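Local coordinates for putative uncharacterized protein (Paracoccus denitrificans, PDB 3DML), which probably acts as a periplasmic thiol-disulfide oxidoreductase of the thioredoxin fold, reducing or exchanging disulfides in chemotrophic sulfur oxidation, at residues 19-24 and 54-59; 23-28 and 79-84. One frame throughout, in Å; residues are numbered along the deposited sequence. Where two conformers were deposited one is given.

Contact 1 (19-24 and 54-59); sequences ELRLLM and PVQRLQ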
loop_
_atom_site.group_PDB
_atom_site.type_symbol
_atom_site.label_atom_id
_atom_site.label_comp_id
_atom_site.label_asym_id
_atom_site.label_seq_id
_atom_site.Cartn_x
_atom_site.Cartn_y
_atom_site.Cartn_z
ATOM N N GLU A 19 -13.055 -7.289 -1.073
ATOM C CA GLU A 19 -12.351 -7.396 0.223
ATOM C C GLU A 19 -10.873 -7.036 0.064
ATOM O O GLU A 19 -10.068 -7.327 0.938
ATOM C CB GLU A 19 -12.501 -8.799 0.799
ATOM C CG GLU A 19 -12.810 -9.867 -0.220
ATOM C CD GLU A 19 -11.775 -9.973 -1.311
ATOM O OE1 GLU A 19 -12.004 -9.404 -2.406
ATOM O OE2 GLU A 19 -10.730 -10.620 -1.070
ATOM N N LEU A 20 -10.528 -6.388 -1.047
ATOM C CA LEU A 20 -9.175 -5.830 -1.201
ATOM C C LEU A 20 -8.987 -4.468 -0.496
ATOM O O LEU A 20 -9.865 -3.616 -0.529
ATOM C CB LEU A 20 -8.822 -5.698 -2.686
ATOM C CG LEU A 20 -8.064 -6.788 -3.433
ATOM C CD1 LEU A 20 -8.477 -8.180 -3.062
ATOM C CD2 LEU A 20 -8.100 -6.556 -4.953
ATOM N N ARG A 21 -7.829 -4.291 0.149
ATOM C CA ARG A 21 -7.403 -3.020 0.736
ATOM C C ARG A 21 -5.905 -2.870 0.502
ATOM O O ARG A 21 -5.189 -3.863 0.520
ATOM C CB ARG A 21 -7.623 -3.007 2.252
ATOM C CG ARG A 21 -9.053 -2.823 2.725
ATOM C CD ARG A 21 -9.079 -2.832 4.240
ATOM N NE ARG A 21 -8.900 -4.188 4.778
ATOM C CZ ARG A 21 -8.423 -4.472 5.990
ATOM N NH1 ARG A 21 -8.052 -3.500 6.829
ATOM N NH2 ARG A 21 -8.308 -5.744 6.361
ATOM N N LEU A 22 -5.440 -1.645 0.339
ATOM C CA LEU A 22 -4.008 -1.384 0.254
ATOM C C LEU A 22 -3.552 -0.683 1.513
ATOM O O LEU A 22 -3.937 0.458 1.763
ATOM C CB LEU A 22 -3.683 -0.489 -0.940
ATOM C CG LEU A 22 -2.215 -0.382 -1.351
ATOM C CD1 LEU A 22 -1.677 -1.710 -1.918
ATOM C CD2 LEU A 22 -2.157 0.664 -2.425
ATOM N N LEU A 23 -2.727 -1.360 2.294
ATOM C CA LEU A 23 -2.132 -0.758 3.465
ATOM C C LEU A 23 -0.871 -0.043 3.055
ATOM O O LEU A 23 0.004 -0.626 2.387
ATOM C CB LEU A 23 -1.769 -1.830 4.489
ATOM C CG LEU A 23 -2.910 -2.679 5.001
ATOM C CD1 LEU A 23 -2.342 -3.675 6.015
ATOM C CD2 LEU A 23 -3.984 -1.806 5.633
HETATM N N MSE A 24 -0.768 1.208 3.462
HETATM C CA MSE A 24 0.428 1.971 3.214
HETATM C C MSE A 24 1.129 2.233 4.538
HETATM O O MSE A 24 0.571 2.903 5.417
HETATM C CB MSE A 24 0.074 3.281 2.535
HETATM C CG MSE A 24 1.259 4.195 2.436
HETATM SE SE MSE A 24 0.789 5.907 1.684
HETATM C CE MSE A 24 2.634 6.423 1.355
ATOM N N PRO A 54 -8.979 0.236 -1.699
ATOM C CA PRO A 54 -8.879 1.472 -0.931
ATOM C C PRO A 54 -7.660 1.491 0.015
ATOM O O PRO A 54 -7.364 0.478 0.676
ATOM C CB PRO A 54 -10.189 1.481 -0.121
ATOM C CG PRO A 54 -11.119 0.695 -0.916
ATOM C CD PRO A 54 -10.284 -0.423 -1.488
ATOM N N VAL A 55 -6.974 2.626 0.081
ATOM C CA VAL A 55 -5.747 2.758 0.879
ATOM C C VAL A 55 -6.051 3.098 2.341
ATOM O O VAL A 55 -7.021 3.819 2.635
ATOM C CB VAL A 55 -4.738 3.782 0.245
ATOM C CG1 VAL A 55 -5.311 5.202 0.227
ATOM C CG2 VAL A 55 -3.391 3.778 0.954
ATOM N N GLN A 56 -5.248 2.528 3.236
ATOM C CA GLN A 56 -5.296 2.845 4.661
ATOM C C GLN A 56 -3.846 3.012 5.130
ATOM O O GLN A 56 -2.997 2.149 4.889
ATOM C CB GLN A 56 -6.001 1.730 5.438
ATOM C CG GLN A 56 -7.222 1.078 4.724
ATOM C CD GLN A 56 -8.467 1.980 4.570
ATOM O OE1 GLN A 56 -8.680 2.956 5.314
ATOM N NE2 GLN A 56 -9.308 1.628 3.589
ATOM N N ARG A 57 -3.536 4.144 5.752
ATOM C CA ARG A 57 -2.180 4.379 6.199
ATOM C C ARG A 57 -1.976 3.855 7.613
ATOM O O ARG A 57 -2.886 3.943 8.454
ATOM C CB ARG A 57 -1.867 5.868 6.196
ATOM C CG ARG A 57 -1.918 6.523 4.826
ATOM C CD ARG A 57 -1.442 7.964 4.955
ATOM N NE ARG A 57 -1.294 8.645 3.663
ATOM C CZ ARG A 57 -2.347 8.992 2.941
ATOM N NH1 ARG A 57 -3.554 8.676 3.397
ATOM N NH2 ARG A 57 -2.208 9.631 1.777
ATOM N N LEU A 58 -0.769 3.370 7.880
ATOM C CA LEU A 58 -0.389 2.907 9.205
ATOM C C LEU A 58 1.062 3.279 9.399
ATOM O O LEU A 58 1.777 3.529 8.426
ATOM C CB LEU A 58 -0.537 1.380 9.320
ATOM C CG LEU A 58 -1.927 0.777 9.132
ATOM C CD1 LEU A 58 -1.823 -0.738 9.004
ATOM C CD2 LEU A 58 -2.852 1.157 10.314
ATOM N N GLN A 59 1.488 3.315 10.662
ATOM C CA GLN A 59 2.854 3.601 11.006
ATOM C C GLN A 59 3.607 2.298 11.121
ATOM O O GLN A 59 3.150 1.357 11.780
ATOM C CB GLN A 59 2.934 4.342 12.348
ATOM C CG GLN A 59 2.400 5.760 12.289
ATOM C CD GLN A 59 3.334 6.626 11.502
ATOM O OE1 GLN A 59 4.540 6.644 11.761
ATOM N NE2 GLN A 59 2.808 7.305 10.504
#
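Leu22, Leu23 and Met24 run parallel to Val55, Gln56 and Arg57, pairing strand 20-26 with strand 55-59. This is the beta-alpha-beta unit of the thioredoxin fold: the chain between the strands carries helices 31-39 and 48-52, and strand 55-59 is an outer strand of the sheet. Four backbone bonds join the two, from Leu22 N to Pro54 O (2.9 Å) through to Leu58 N and Met24 O (2.8 Å). At Pro54 O the donor stands well above the carbonyl plane, whereas the other three lie nearer their planes. Leu22 O also receives the CA of Val55 at 3.1 Å, a CA-H...O contact that supplements the bond from Gln56 N.

Packing is tighter on the face of Leu22, Met24 and Val55: Trp36 of helix 31-39 touches Met24 and Val55, and Phe101 and Leu105 of helix 98-112 touch Leu22. The beta-branched Val55 suits an extended strand, and its CG2, anti to the backbone N, lies 3.8 Å from Met24 CB. On the other face the fit is looser. Leu23 CD2 meets Gln56 CB and Leu58 CD1, each at 4.1 Å; the partly exposed Gln56 thus makes an apolar contact that a long polar side chain can offer at the border of the core.

The exposed Arg57 suits this margin because its long chain can lie against Met24 while its guanidinium reaches Asp37 of helix 31-39, forming a salt bridge through NH2. Its shaft runs beside selenomethionine Met24, pointing the same way, with Arg57 NE 4.0 Å from Met24 SE.

Contact 2 (23-28 and 79-84); sequences LMFEQP and TFVLMA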
loop_
_atom_site.group_PDB
_atom_site.type_symbol
_atom_site.label_atom_id
_atom_site.label_comp_id
_atom_site.label_asym_id
_atom_site.label_seq_id
_atom_site.Cartn_x
_atom_site.Cartn_y
_atom_site.Cartn_z
ATOM N N LEU A 23 -2.727 -1.360 2.294
ATOM C CA LEU A 23 -2.132 -0.758 3.465
ATOM C C LEU A 23 -0.871 -0.043 3.055
ATOM O O LEU A 23 0.004 -0.626 2.387
ATOM C CB LEU A 23 -1.769 -1.830 4.489
ATOM C CG LEU A 23 -2.910 -2.679 5.001
ATOM C CD1 LEU A 23 -2.342 -3.675 6.015
ATOM C CD2 LEU A 23 -3.984 -1.806 5.633
HETATM N N MSE A 24 -0.768 1.208 3.462
HETATM C CA MSE A 24 0.428 1.971 3.214
HETATM C C MSE A 24 1.129 2.233 4.538
HETATM O O MSE A 24 0.571 2.903 5.417
HETATM C CB MSE A 24 0.074 3.281 2.535
HETATM C CG MSE A 24 1.259 4.195 2.436
HETATM SE SE MSE A 24 0.789 5.907 1.684
HETATM C CE MSE A 24 2.634 6.423 1.355
ATOM N N PHE A 25 2.342 1.706 4.673
ATOM C CA PHE A 25 3.118 1.861 5.890
ATOM C C PHE A 25 4.073 3.029 5.773
ATOM O O PHE A 25 4.857 3.105 4.820
ATOM C CB PHE A 25 3.856 0.559 6.233
ATOM C CG PHE A 25 2.944 -0.522 6.701
ATOM C CD1 PHE A 25 2.658 -0.661 8.060
ATOM C CD2 PHE A 25 2.336 -1.386 5.785
ATOM C CE1 PHE A 25 1.797 -1.674 8.496
ATOM C CE2 PHE A 25 1.475 -2.395 6.207
ATOM C CZ PHE A 25 1.190 -2.547 7.559
ATOM N N GLU A 26 3.995 3.924 6.758
ATOM C CA GLU A 26 4.757 5.181 6.780
ATOM C C GLU A 26 5.553 5.341 8.064
ATOM O O GLU A 26 5.393 4.556 9.001
ATOM C CB GLU A 26 3.792 6.363 6.706
ATOM C CG GLU A 26 2.919 6.401 5.487
ATOM C CD GLU A 26 2.462 7.808 5.178
ATOM O OE1 GLU A 26 2.353 8.144 3.984
ATOM O OE2 GLU A 26 2.219 8.582 6.128
ATOM N N GLN A 27 6.421 6.355 8.111
ATOM C CA GLN A 27 7.084 6.764 9.347
ATOM C C GLN A 27 7.434 8.240 9.227
ATOM O O GLN A 27 7.455 8.770 8.110
ATOM C CB GLN A 27 8.351 5.949 9.616
ATOM C CG GLN A 27 9.535 6.179 8.646
ATOM C CD GLN A 27 10.695 5.286 9.008
ATOM O OE1 GLN A 27 11.225 5.369 10.124
ATOM N NE2 GLN A 27 11.094 4.405 8.080
ATOM N N PRO A 28 7.666 8.915 10.371
ATOM C CA PRO A 28 8.062 10.319 10.355
ATOM C C PRO A 28 9.318 10.575 9.551
ATOM O O PRO A 28 10.277 9.780 9.583
ATOM C CB PRO A 28 8.305 10.629 11.842
ATOM C CG PRO A 28 7.394 9.718 12.545
ATOM C CD PRO A 28 7.509 8.428 11.754
ATOM N N THR A 79 5.860 1.151 2.293
ATOM C CA THR A 79 5.540 -0.196 1.802
ATOM C C THR A 79 4.036 -0.238 1.598
ATOM O O THR A 79 3.282 0.238 2.452
ATOM C CB THR A 79 5.962 -1.289 2.816
ATOM O OG1 THR A 79 7.393 -1.358 2.865
ATOM C CG2 THR A 79 5.419 -2.680 2.416
ATOM N N PHE A 80 3.598 -0.828 0.500
ATOM C CA PHE A 80 2.174 -0.934 0.218
ATOM C C PHE A 80 1.805 -2.401 0.234
ATOM O O PHE A 80 2.318 -3.154 -0.583
ATOM C CB PHE A 80 1.852 -0.345 -1.155
ATOM C CG PHE A 80 2.301 1.091 -1.313
ATOM C CD1 PHE A 80 1.432 2.135 -0.967
ATOM C CD2 PHE A 80 3.578 1.385 -1.792
ATOM C CE1 PHE A 80 1.824 3.469 -1.112
ATOM C CE2 PHE A 80 4.008 2.726 -1.937
ATOM C CZ PHE A 80 3.117 3.767 -1.589
ATOM N N VAL A 81 0.955 -2.808 1.171
ATOM C CA VAL A 81 0.604 -4.215 1.267
ATOM C C VAL A 81 -0.829 -4.408 0.778
ATOM O O VAL A 81 -1.766 -3.805 1.311
ATOM C CB VAL A 81 0.728 -4.767 2.704
ATOM C CG1 VAL A 81 0.351 -6.254 2.719
ATOM C CG2 VAL A 81 2.158 -4.581 3.232
ATOM N N LEU A 82 -0.986 -5.247 -0.234
ATOM C CA LEU A 82 -2.324 -5.565 -0.717
ATOM C C LEU A 82 -2.846 -6.715 0.118
ATOM O O LEU A 82 -2.270 -7.819 0.122
ATOM C CB LEU A 82 -2.313 -5.923 -2.207
ATOM C CG LEU A 82 -3.713 -6.152 -2.790
ATOM C CD1 LEU A 82 -4.487 -4.823 -2.945
ATOM C CD2 LEU A 82 -3.630 -6.897 -4.114
HETATM N N MSE A 83 -3.946 -6.440 0.810
HETATM C CA MSE A 83 -4.629 -7.404 1.668
HETATM C C MSE A 83 -5.852 -7.919 0.951
HETATM O O MSE A 83 -6.605 -7.144 0.355
HETATM C CB MSE A 83 -5.120 -6.720 2.942
HETATM C CG MSE A 83 -4.095 -5.937 3.682
HETATM SE SE MSE A 83 -2.708 -7.101 4.430
HETATM C CE MSE A 83 -3.822 -7.987 5.749
ATOM N N ALA A 84 -6.072 -9.222 1.041
ATOM C CA ALA A 84 -7.325 -9.818 0.588
ATOM C C ALA A 84 -8.000 -10.287 1.866
ATOM O O ALA A 84 -7.543 -11.236 2.512
ATOM C CB ALA A 84 -7.056 -10.971 -0.322
#
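Strand 23-26 runs antiparallel to strand 79-84, their axes 4.7 Å apart at closest approach and at 155° to one another, with Leu23-Val81 and Phe25-Thr79 as hydrogen-bonded pairs and Met24-Phe80 as the non-hydrogen-bonded pair between them. Leu23 and Val81 exchange two bonds, the shorter from Val81 N to Leu23 O at 2.7 Å and in the carbonyl plane. Phe25 N reaches Thr79 O almost straight, at 174°, whereas the return bond from Thr79 N to Phe25 O is long and weak.

Alternating residues sort the side chains onto two faces. On one, Phe80 and selenomethionine Met24 lie side by side, pointing the same way. With chi2 and chi3 both extended, the Met24 chain runs past CD1, CE1 and CZ of the Phe80 ring: Met24 CG is 3.7 Å from Phe80 CE1, and Met24 CE is 4.0 Å from Phe80 CZ. Met24 SE approaches obliquely, 5.1 Å from the ring centroid, a Met-aromatic contact that suits a flexible, polarisable chain beside a flat ring. Trp36 and Phe101 also meet Phe80, joining this central pair of strands in the thioredoxin fold to helices 31-39 and 98-112.

The opposite face carries Leu23, Phe25, Thr79 and Val81. Thr79 suits the buried strand because its hydroxyl, OG1, is hydrogen-bonded to Phe76 O. The Phe25 ring turns its edge to Thr79 O, which lies in the ring plane, and Val81 CG2 comes obliquely to Phe25 CE2 at 3.8 Å. Farther along, Met83, also selenomethionine, crosses Leu23 obliquely: its CG lies 3.7 Å from both Leu23 CG and Leu23 CD1, and the bend at chi2 keeps Met83 SE near Leu23 CD1 as well.

Contacts 1 and 2, with centres 6 Å apart, are the two flanks of strand 20-26: one edge pairs in parallel with 55-59, the other antiparallel with 79-84. Leu23 and Met24 belong to both. Pairing continues past each contact, with probable hydrogen bonds from Glu26 N to Leu58 O (2.8 Å) and from Met83 N to Arg21 O (2.9 Å). The central strand then leads into the Cys30-Cys33 motif at the start of helix 31-39, the probable redox site; the two cysteines are free thiols here, although a disulfide between them is seen in another structure of this protein. Glu26 touches Cys33, and Met24 packs on Trp36 and Asp37 of the same helix.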